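Local coordinates for uncharacterized protein (Treponema denticola ATCC 35404, PDB 6R9N) that probably serves as an iron(II) and oxygen sensor for bacterial chemotaxis, holding a di-iron centre that stabilises a peroxy species, at residues I192-H196 / F237-L241. Sequence-based numbering, arbitrary orientation.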
loop_
_atom_site.group_PDB
_atom_site.type_symbol
_atom_site.label_atom_id
_atom_site.label_comp_id
_atom_site.label_asym_id
_atom_site.label_seq_id
_atom_site.Cartn_x
_atom_site.Cartn_y
_atom_site.Cartn_z
ATOM N N ILE A 192 6.776 -10.934 -15.321
ATOM C CA ILE A 192 6.372 -9.563 -15.045
ATOM C C ILE A 192 5.013 -9.214 -15.632
ATOM O O ILE A 192 4.444 -8.181 -15.255
ATOM C CB ILE A 192 7.439 -8.556 -15.543
ATOM C CG1 ILE A 192 7.390 -8.430 -17.070
ATOM C CG2 ILE A 192 8.839 -8.977 -15.061
ATOM C CD1 ILE A 192 8.319 -7.333 -17.653
ATOM N N GLU A 193 4.470 -10.022 -16.543
ATOM C CA GLU A 193 3.297 -9.593 -17.303
ATOM C C GLU A 193 2.048 -9.510 -16.422
ATOM O O GLU A 193 1.386 -8.465 -16.357
ATOM C CB GLU A 193 3.069 -10.542 -18.478
ATOM C CG GLU A 193 2.015 -10.038 -19.460
ATOM C CD GLU A 193 1.776 -11.018 -20.590
ATOM O OE1 GLU A 193 1.412 -10.566 -21.702
ATOM O OE2 GLU A 193 1.968 -12.235 -20.365
ATOM N N GLY A 194 1.723 -10.599 -15.723
ATOM C CA GLY A 194 0.553 -10.592 -14.863
ATOM C C GLY A 194 0.605 -9.486 -13.826
ATOM O O GLY A 194 -0.392 -8.802 -13.583
ATOM N N PHE A 195 1.772 -9.290 -13.208
ATOM C CA PHE A 195 1.904 -8.254 -12.187
ATOM C C PHE A 195 1.633 -6.864 -12.762
ATOM O O PHE A 195 0.892 -6.070 -12.167
ATOM C CB PHE A 195 3.291 -8.324 -11.553
ATOM C CG PHE A 195 3.507 -7.320 -10.464
ATOM C CD1 PHE A 195 3.050 -7.568 -9.177
ATOM C CD2 PHE A 195 4.176 -6.130 -10.723
ATOM C CE1 PHE A 195 3.263 -6.652 -8.159
ATOM C CE2 PHE A 195 4.363 -5.190 -9.721
ATOM C CZ PHE A 195 3.914 -5.452 -8.436
ATOM N N HIS A 196 2.223 -6.536 -13.920
ATOM C CA HIS A 196 2.024 -5.186 -14.446
ATOM C C HIS A 196 0.606 -5.000 -14.983
ATOM O O HIS A 196 -0.005 -3.934 -14.800
ATOM C CB HIS A 196 3.083 -4.865 -15.504
ATOM C CG HIS A 196 4.449 -4.624 -14.929
ATOM N ND1 HIS A 196 5.292 -5.649 -14.559
ATOM C CD2 HIS A 196 5.105 -3.476 -14.630
ATOM C CE1 HIS A 196 6.417 -5.145 -14.080
ATOM N NE2 HIS A 196 6.326 -3.827 -14.106
ATOM N N PHE A 237 12.195 -3.066 -22.041
ATOM C CA PHE A 237 11.179 -2.925 -21.007
ATOM C C PHE A 237 10.327 -1.680 -21.240
ATOM O O PHE A 237 9.090 -1.740 -21.216
ATOM C CB PHE A 237 11.825 -2.879 -19.620
ATOM C CG PHE A 237 10.833 -2.598 -18.539
ATOM C CD1 PHE A 237 9.970 -3.596 -18.107
ATOM C CD2 PHE A 237 10.696 -1.331 -18.021
ATOM C CE1 PHE A 237 9.033 -3.335 -17.140
ATOM C CE2 PHE A 237 9.754 -1.066 -17.061
ATOM C CZ PHE A 237 8.918 -2.074 -16.616
ATOM N N LEU A 238 10.977 -0.539 -21.474
ATOM C CA LEU A 238 10.236 0.705 -21.671
ATOM C C LEU A 238 9.283 0.606 -22.858
ATOM O O LEU A 238 8.133 1.062 -22.776
ATOM C CB LEU A 238 11.205 1.870 -21.860
ATOM C CG LEU A 238 12.104 2.147 -20.659
ATOM C CD1 LEU A 238 12.998 3.365 -20.878
ATOM C CD2 LEU A 238 11.242 2.314 -19.426
ATOM N N ASN A 239 9.732 0.006 -23.968
ATOM C CA ASN A 239 8.855 -0.124 -25.132
ATOM C C ASN A 239 7.641 -0.979 -24.803
ATOM O O ASN A 239 6.503 -0.616 -25.138
ATOM C CB ASN A 239 9.617 -0.724 -26.318
ATOM C CG ASN A 239 10.664 0.220 -26.879
ATOM O OD1 ASN A 239 10.649 1.429 -26.606
ATOM N ND2 ASN A 239 11.588 -0.328 -27.669
ATOM N N TRP A 240 7.862 -2.099 -24.108
ATOM C CA TRP A 240 6.761 -2.983 -23.739
ATOM C C TRP A 240 5.771 -2.279 -22.810
ATOM O O TRP A 240 4.551 -2.370 -22.996
ATOM C CB TRP A 240 7.321 -4.245 -23.092
ATOM C CG TRP A 240 6.294 -5.106 -22.440
ATOM C CD1 TRP A 240 5.480 -6.019 -23.048
ATOM C CD2 TRP A 240 5.983 -5.158 -21.043
ATOM N NE1 TRP A 240 4.677 -6.637 -22.114
ATOM C CE2 TRP A 240 4.965 -6.125 -20.876
ATOM C CE3 TRP A 240 6.467 -4.483 -19.916
ATOM C CZ2 TRP A 240 4.431 -6.435 -19.632
ATOM C CZ3 TRP A 240 5.932 -4.786 -18.682
ATOM C CH2 TRP A 240 4.921 -5.753 -18.548
ATOM N N LEU A 241 6.284 -1.570 -21.799
ATOM C CA LEU A 241 5.411 -0.955 -20.802
ATOM C C LEU A 241 4.551 0.151 -21.409
ATOM O O LEU A 241 3.358 0.262 -21.091
ATOM C CB LEU A 241 6.250 -0.399 -19.648
ATOM C CG LEU A 241 5.438 0.174 -18.482
ATOM C CD1 LEU A 241 4.459 -0.874 -17.921
ATOM C CD2 LEU A 241 6.346 0.731 -17.387
HETATM O O HOH W 1 2.400 -8.545 -23.329
#
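An aromatic cluster of His196, Phe237 and Trp240 joins helix 185-199 to helix 232-242 of this metallo-beta-lactamase-like fold. The segment axes come no closer than 12.8 Å and cross at -45°, so long side chains fill the gap. Trp240 points its edge at the His196 ring face, with centroids 5.4 Å apart and planes at 81°. The edge of Phe237 meets the face of the same imidazole in an offset edge-to-face pair, centroids 5.8 Å apart. Ile192 CD1 lies over the six-membered ring of Trp240, 4.0 Å from its centroid, a CH-pi contact. Ile192 CD1 also meets Phe237 CE1 at 4.1 Å. The imidazole is held at both nitrogens. His196 ND1 donates to Ile192 O at 2.8 Å, and NE2 is hydrogen-bonded to Gly169 N. Phe195, next to His196, touches the bound peroxide. At the exposed margin one water donates to Glu193 OE1 (2.8 Å) and accepts from Trp240 NE1 (3.2 Å). Direct contacts between these segments are thus apolar and aromatic; water provides the polar link.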